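Local structure of tudor domain-containing protein 1 (Mus musculus, 4B9W) at residues 72-77 / 98-103; 82-87 / 122-127. The protein serves in the male germline as a Tudor-domain scaffold that binds arginine-methylated Piwi proteins and takes part in piRNA-guided repression of transposable elements. All blocks are in the same frame, centred on the assembly; numbering follows the deposited sequence.

Interaction 1. Residues 72-77 / 98-103; sequences CCAFFS and VHFVDY
Phe76 turns the edge of its ring toward the face of Phe100, a T-shaped pair with centroids 5.5 Å apart and planes at 64°. The benzyl carbon of Phe76 also comes close: its CB lies 3.7 Å from CZ of Phe100, at the far tip of that ring. The CG of Phe76 stands anti to the backbone N (chi1 176°), which swings its ring over toward Phe100, the two side chains lying aslant. Phe100 reaches across to the strand 72-76 and sets its rim against the backbone there. Its CE1 is 3.4 Å from the carbonyl O of Ala74, which lies at the ring edge close to the ring plane, and the O of Phe75 lies at the same edge near CZ. The methyl CB of Ala74 is 3.6 Å from CE1 of Phe100 and also touches CG2 of Val98 at 3.9 Å, so it fills the angle between these two side chains.

The strands 72-76 and 98-100 are not direct neighbours; in the curled Tudor sheet strand 81-90 runs between them, and here their axes pass 8.5 Å apart at 86°. The contact is thus apolar packing across the inside of a small SH3-like barrel. The edge-to-face pair probably limits how far either ring can turn. Phe76 packs on the backbone of the bound MILI peptide, whereas Phe100 and Tyr103, with Tyr83, pack on its dimethylated arginine side chain, consistent with the aromatic cage by which Tudor domains hold methylated arginine.

Interaction 2. Residues 82-87 / 122-127; sequences WYRALV and LLLPFQ
Arg84 spans the gap between strand 82-87 and the irregular loop 122-127, whose backbones stay well apart, the CA atoms of Arg84 and Phe126 being 8.5 Å from each other. The side chain leaves the strand toward the loop and bends at chi3 (-70°), which brings the guanidinium end-on to the carbonyl of Leu124. Both terminal nitrogens grip that one oxygen from the same face of its plane: NH1 reaches Leu124 O at 2.8 Å in a nearly straight bond, and NH2 reaches Leu124 O at 3.2 Å. The oxygen lies in the guanidinium plane. NH2 also makes a weak bond to Pro125 O, an oxygen that accepts from NE2 of Gln127 as well, at 3.0 Å. The Phe126 ring stands nearly perpendicular to the guanidinium, planes 82° apart, and brings its rim over one guanidinium face, with CD1 3.6 Å from CZ of Arg84. This is contact with the ring edge, not a cation-pi stack. Farther along the strand, CD1 of Leu86 meets the edge of the same ring at CE2, 4.3 Å away.

Outside the two segments, NH2 also pairs with Asp102 and NH1 bonds to the carbonyl of Phe121, just before the loop, while Trp8 stacks on Phe126. An alanine in place of Arg84 would probably leave the carbonyl of Leu124 without its two donors and Asp102 without its cationic mate, and open a gap beside Phe126. The contact thus fastens the outside of the Tudor barrel to the segment leading into strand 129-133. Asp102 probably offsets the charge of the buried guanidinium, whose N-H groups satisfy carbonyls of an irregular loop from one strand residue.

In the fold
From the N terminus the segments come in the order 72-77, 82-87, 98-103 and 122-127, so the two contacts cross rather than nest. Interaction 1 closes a loop over the 20 residues that include the whole of strand 81-90; interaction 2 closes a longer one, from that strand past strands 96-100, 106-109 and 114-116. Strand 81-90 lies between the two strands of interaction 1 and pairs with both, so the contacts share one sheet. They meet directly where Asp102 OD1 is 2.8 Å from Arg84 NH2, a salt bridge, and where Val101 packs on Phe126. Interaction 1 packs part of the barrel interior, and interaction 2 ties its outer side to the loop before strand 129-133 of the neighbouring mixed sheet.

Interaction 1. Residues 72-77 / 98-103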
loop_
_atom_site.group_PDB
_atom_site.type_symbol
_atom_site.label_atom_id
_atom_site.label_comp_id
_atom_site.label_asym_id
_atom_site.label_seq_id
_atom_site.Cartn_x
_atom_site.Cartn_y
_atom_site.Cartn_z
ATOM N N CYS A 72 -10.425 -5.795 -14.361
ATOM C CA CYS A 72 -11.870 -5.976 -14.289
ATOM C C CYS A 72 -12.556 -4.620 -14.407
ATOM O O CYS A 72 -11.888 -3.588 -14.620
ATOM C CB CYS A 72 -12.259 -6.651 -12.976
ATOM S SG CYS A 72 -11.618 -5.829 -11.492
ATOM N N CYS A 73 -13.889 -4.661 -14.338
ATOM C CA CYS A 73 -14.759 -3.518 -14.167
ATOM C C CYS A 73 -15.221 -3.600 -12.736
ATOM O O CYS A 73 -15.650 -4.667 -12.287
ATOM C CB CYS A 73 -16.000 -3.617 -15.068
ATOM S SG CYS A 73 -15.680 -3.581 -16.850
ATOM N N ALA A 74 -15.153 -2.481 -12.014
ATOM C CA ALA A 74 -15.545 -2.440 -10.606
ATOM C C ALA A 74 -16.503 -1.278 -10.386
ATOM O O ALA A 74 -16.306 -0.210 -10.932
ATOM C CB ALA A 74 -14.312 -2.294 -9.710
ATOM N N PHE A 75 -17.537 -1.502 -9.585
ATOM C CA PHE A 75 -18.519 -0.474 -9.256
ATOM C C PHE A 75 -17.924 0.454 -8.196
ATOM O O PHE A 75 -17.406 -0.018 -7.205
ATOM C CB PHE A 75 -19.785 -1.175 -8.730
ATOM C CG PHE A 75 -20.881 -0.252 -8.319
ATOM C CD1 PHE A 75 -21.698 0.328 -9.264
ATOM C CD2 PHE A 75 -21.121 0.013 -6.982
ATOM C CE1 PHE A 75 -22.721 1.190 -8.885
ATOM C CE2 PHE A 75 -22.147 0.867 -6.597
ATOM C CZ PHE A 75 -22.946 1.451 -7.544
ATOM N N PHE A 76 -17.967 1.761 -8.423
ATOM C CA PHE A 76 -17.464 2.751 -7.457
ATOM C C PHE A 76 -18.642 3.447 -6.761
ATOM O O PHE A 76 -19.389 4.230 -7.375
ATOM C CB PHE A 76 -16.540 3.774 -8.157
ATOM C CG PHE A 76 -16.058 4.879 -7.257
ATOM C CD1 PHE A 76 -15.434 4.587 -6.046
ATOM C CD2 PHE A 76 -16.249 6.218 -7.596
ATOM C CE1 PHE A 76 -14.997 5.594 -5.204
ATOM C CE2 PHE A 76 -15.818 7.227 -6.752
ATOM C CZ PHE A 76 -15.194 6.917 -5.550
ATOM N N SER A 77 -18.817 3.136 -5.479
ATOM C CA SER A 77 -19.979 3.598 -4.716
ATOM C C SER A 77 -19.976 5.118 -4.502
ATOM O O SER A 77 -21.031 5.709 -4.314
ATOM C CB SER A 77 -20.021 2.895 -3.363
ATOM O OG SER A 77 -18.780 3.120 -2.735
ATOM N N VAL A 98 -9.838 -3.088 -4.999
ATOM C CA VAL A 98 -9.552 -2.803 -6.379
ATOM C C VAL A 98 -8.920 -1.426 -6.519
ATOM O O VAL A 98 -9.308 -0.497 -5.809
ATOM C CB VAL A 98 -10.825 -2.889 -7.233
ATOM C CG1 VAL A 98 -11.295 -4.329 -7.276
ATOM C CG2 VAL A 98 -11.909 -1.943 -6.695
ATOM N N HIS A 99 -7.932 -1.344 -7.409
ATOM C CA HIS A 99 -7.302 -0.108 -7.834
ATOM C C HIS A 99 -7.979 0.421 -9.055
ATOM O O HIS A 99 -7.909 -0.181 -10.127
ATOM C CB HIS A 99 -5.831 -0.352 -8.159
ATOM C CG HIS A 99 -5.099 0.901 -8.530
ATOM N ND1 HIS A 99 -4.466 1.668 -7.609
ATOM C CD2 HIS A 99 -4.976 1.553 -9.744
ATOM C CE1 HIS A 99 -3.932 2.745 -8.236
ATOM N NE2 HIS A 99 -4.256 2.663 -9.545
ATOM N N PHE A 100 -8.667 1.550 -8.921
ATOM C CA PHE A 100 -9.297 2.181 -10.084
ATOM C C PHE A 100 -8.233 2.843 -10.975
ATOM O O PHE A 100 -7.696 3.886 -10.632
ATOM C CB PHE A 100 -10.387 3.173 -9.609
ATOM C CG PHE A 100 -11.609 2.483 -9.080
ATOM C CD1 PHE A 100 -12.517 1.919 -9.958
ATOM C CD2 PHE A 100 -11.846 2.374 -7.716
ATOM C CE1 PHE A 100 -13.643 1.250 -9.493
ATOM C CE2 PHE A 100 -12.963 1.711 -7.241
ATOM C CZ PHE A 100 -13.868 1.151 -8.132
ATOM N N VAL A 101 -7.930 2.205 -12.113
ATOM C CA VAL A 101 -6.716 2.486 -12.903
ATOM C C VAL A 101 -6.703 3.825 -13.644
ATOM O O VAL A 101 -5.637 4.343 -13.990
ATOM C CB VAL A 101 -6.426 1.368 -13.932
ATOM C CG1 VAL A 101 -6.114 0.051 -13.239
ATOM C CG2 VAL A 101 -7.578 1.186 -14.903
ATOM N N ASP A 102 -7.878 4.384 -13.888
ATOM C CA ASP A 102 -7.958 5.692 -14.534
ATOM C C ASP A 102 -8.044 6.873 -13.558
ATOM O O ASP A 102 -8.172 8.010 -14.012
ATOM C CB ASP A 102 -9.152 5.715 -15.479
ATOM C CG ASP A 102 -8.993 4.748 -16.634
ATOM O OD1 ASP A 102 -7.974 4.829 -17.364
ATOM O OD2 ASP A 102 -9.920 3.949 -16.835
ATOM N N TYR A 103 -7.964 6.618 -12.242
ATOM C CA TYR A 103 -8.114 7.695 -11.218
ATOM C C TYR A 103 -7.107 7.595 -10.060
ATOM O O TYR A 103 -6.644 8.613 -9.572
ATOM C CB TYR A 103 -9.572 7.753 -10.678
ATOM C CG TYR A 103 -10.592 7.955 -11.802
ATOM C CD1 TYR A 103 -11.102 6.860 -12.495
ATOM C CD2 TYR A 103 -11.003 9.229 -12.190
ATOM C CE1 TYR A 103 -11.986 7.020 -13.545
ATOM C CE2 TYR A 103 -11.912 9.407 -13.215
ATOM C CZ TYR A 103 -12.388 8.286 -13.910
ATOM O OH TYR A 103 -13.274 8.418 -14.965
#

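Interaction 2. Residues 82-87 / 122-127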
loop_
_atom_site.group_PDB
_atom_site.type_symbol
_atom_site.label_atom_id
_atom_site.label_comp_id
_atom_site.label_asym_id
_atom_site.label_seq_id
_atom_site.Cartn_x
_atom_site.Cartn_y
_atom_site.Cartn_z
ATOM N N TRP A 82 -19.627 2.250 -13.016
ATOM C CA TRP A 82 -18.559 1.267 -13.202
ATOM C C TRP A 82 -17.298 1.874 -13.809
ATOM O O TRP A 82 -17.355 2.761 -14.659
ATOM C CB TRP A 82 -19.083 0.118 -14.024
ATOM C CG TRP A 82 -20.183 -0.625 -13.301
ATOM C CD1 TRP A 82 -21.510 -0.220 -13.098
ATOM C CD2 TRP A 82 -20.081 -1.928 -12.628
ATOM N NE1 TRP A 82 -22.203 -1.150 -12.376
ATOM C CE2 TRP A 82 -21.414 -2.201 -12.061
ATOM C CE3 TRP A 82 -19.056 -2.841 -12.421
ATOM C CZ2 TRP A 82 -21.686 -3.364 -11.360
ATOM C CZ3 TRP A 82 -19.345 -4.015 -11.713
ATOM C CH2 TRP A 82 -20.630 -4.273 -11.208
ATOM N N TYR A 83 -16.130 1.433 -13.353
ATOM C CA TYR A 83 -14.892 1.884 -13.967
ATOM C C TYR A 83 -13.914 0.728 -14.115
ATOM O O TYR A 83 -14.114 -0.346 -13.557
ATOM C CB TYR A 83 -14.258 2.988 -13.122
ATOM C CG TYR A 83 -15.117 4.227 -13.006
ATOM C CD1 TYR A 83 -15.084 5.199 -13.986
ATOM C CD2 TYR A 83 -15.975 4.408 -11.914
ATOM C CE1 TYR A 83 -15.870 6.329 -13.904
ATOM C CE2 TYR A 83 -16.766 5.547 -11.810
ATOM C CZ TYR A 83 -16.700 6.507 -12.808
ATOM O OH TYR A 83 -17.473 7.641 -12.741
ATOM N N ARG A 84 -12.843 0.981 -14.858
ATOM C CA ARG A 84 -11.764 0.023 -15.025
ATOM C C ARG A 84 -10.984 -0.102 -13.728
ATOM O O ARG A 84 -10.812 0.877 -13.001
ATOM C CB ARG A 84 -10.843 0.446 -16.154
ATOM C CG ARG A 84 -11.553 0.549 -17.506
ATOM C CD ARG A 84 -10.575 0.580 -18.645
ATOM N NE ARG A 84 -9.800 1.823 -18.706
ATOM C CZ ARG A 84 -8.851 2.059 -19.605
ATOM N NH1 ARG A 84 -8.547 1.140 -20.512
ATOM N NH2 ARG A 84 -8.179 3.210 -19.589
ATOM N N ALA A 85 -10.537 -1.316 -13.435
ATOM C CA ALA A 85 -9.837 -1.583 -12.199
ATOM C C ALA A 85 -8.912 -2.802 -12.331
ATOM O O ALA A 85 -9.043 -3.602 -13.259
ATOM C CB ALA A 85 -10.851 -1.795 -11.094
ATOM N N LEU A 86 -7.941 -2.884 -11.409
ATOM C CA LEU A 86 -7.103 -4.041 -11.189
ATOM C C LEU A 86 -7.330 -4.552 -9.767
ATOM O O LEU A 86 -7.417 -3.765 -8.804
ATOM C CB LEU A 86 -5.609 -3.691 -11.362
ATOM C CG LEU A 86 -5.023 -3.464 -12.751
ATOM C CD1 LEU A 86 -3.632 -2.818 -12.628
ATOM C CD2 LEU A 86 -4.954 -4.758 -13.571
ATOM N N VAL A 87 -7.404 -5.876 -9.629
ATOM C CA VAL A 87 -7.481 -6.504 -8.319
ATOM C C VAL A 87 -6.168 -6.249 -7.552
ATOM O O VAL A 87 -5.075 -6.631 -7.996
ATOM C CB VAL A 87 -7.788 -8.009 -8.455
ATOM C CG1 VAL A 87 -7.727 -8.719 -7.106
ATOM C CG2 VAL A 87 -9.151 -8.203 -9.108
ATOM N N LEU A 122 -9.745 -2.226 -23.070
ATOM C CA LEU A 122 -8.381 -2.089 -22.559
ATOM C C LEU A 122 -7.454 -1.455 -23.594
ATOM O O LEU A 122 -6.245 -1.409 -23.403
ATOM C CB LEU A 122 -7.822 -3.449 -22.139
ATOM C CG LEU A 122 -8.422 -4.179 -20.934
ATOM C CD1 LEU A 122 -7.791 -5.560 -20.844
ATOM C CD2 LEU A 122 -8.201 -3.407 -19.635
ATOM N N LEU A 123 -8.018 -0.947 -24.682
ATOM C CA LEU A 123 -7.210 -0.265 -25.712
ATOM C C LEU A 123 -6.697 1.111 -25.249
ATOM O O LEU A 123 -5.535 1.449 -25.477
ATOM C CB LEU A 123 -8.026 -0.118 -26.998
ATOM C CG LEU A 123 -8.438 -1.462 -27.601
ATOM C CD1 LEU A 123 -9.342 -1.263 -28.816
ATOM C CD2 LEU A 123 -7.190 -2.252 -27.967
ATOM N N LEU A 124 -7.560 1.898 -24.621
ATOM C CA LEU A 124 -7.172 3.185 -24.074
ATOM C C LEU A 124 -6.164 2.954 -22.933
ATOM O O LEU A 124 -6.391 2.132 -22.054
ATOM C CB LEU A 124 -8.403 3.918 -23.560
ATOM C CG LEU A 124 -8.233 5.347 -23.074
ATOM C CD1 LEU A 124 -8.021 6.316 -24.244
ATOM C CD2 LEU A 124 -9.447 5.721 -22.239
ATOM N N PRO A 125 -5.017 3.643 -22.967
ATOM C CA PRO A 125 -4.065 3.459 -21.858
ATOM C C PRO A 125 -4.704 3.839 -20.537
ATOM O O PRO A 125 -5.562 4.722 -20.503
ATOM C CB PRO A 125 -2.910 4.426 -22.202
ATOM C CG PRO A 125 -3.032 4.646 -23.677
ATOM C CD PRO A 125 -4.481 4.498 -24.037
ATOM N N PHE A 126 -4.274 3.192 -19.454
ATOM C CA PHE A 126 -4.710 3.582 -18.121
ATOM C C PHE A 126 -4.278 5.013 -17.805
ATOM O O PHE A 126 -3.134 5.404 -18.044
ATOM C CB PHE A 126 -4.225 2.587 -17.049
ATOM C CG PHE A 126 -4.804 1.185 -17.176
ATOM C CD1 PHE A 126 -5.818 0.871 -18.090
ATOM C CD2 PHE A 126 -4.334 0.159 -16.347
ATOM C CE1 PHE A 126 -6.323 -0.418 -18.174
ATOM C CE2 PHE A 126 -4.846 -1.137 -16.437
ATOM C CZ PHE A 126 -5.830 -1.425 -17.354
ATOM N N GLN A 127 -5.220 5.791 -17.265
ATOM C CA GLN A 127 -5.103 7.267 -17.235
ATOM C C GLN A 127 -4.750 7.854 -15.876
ATOM O O GLN A 127 -4.405 9.016 -15.805
ATOM C CB GLN A 127 -6.406 7.912 -17.694
ATOM C CG GLN A 127 -6.757 7.707 -19.147
ATOM C CD GLN A 127 -5.775 8.346 -20.105
ATOM O OE1 GLN A 127 -5.327 9.469 -19.892
ATOM N NE2 GLN A 127 -5.441 7.630 -21.186
#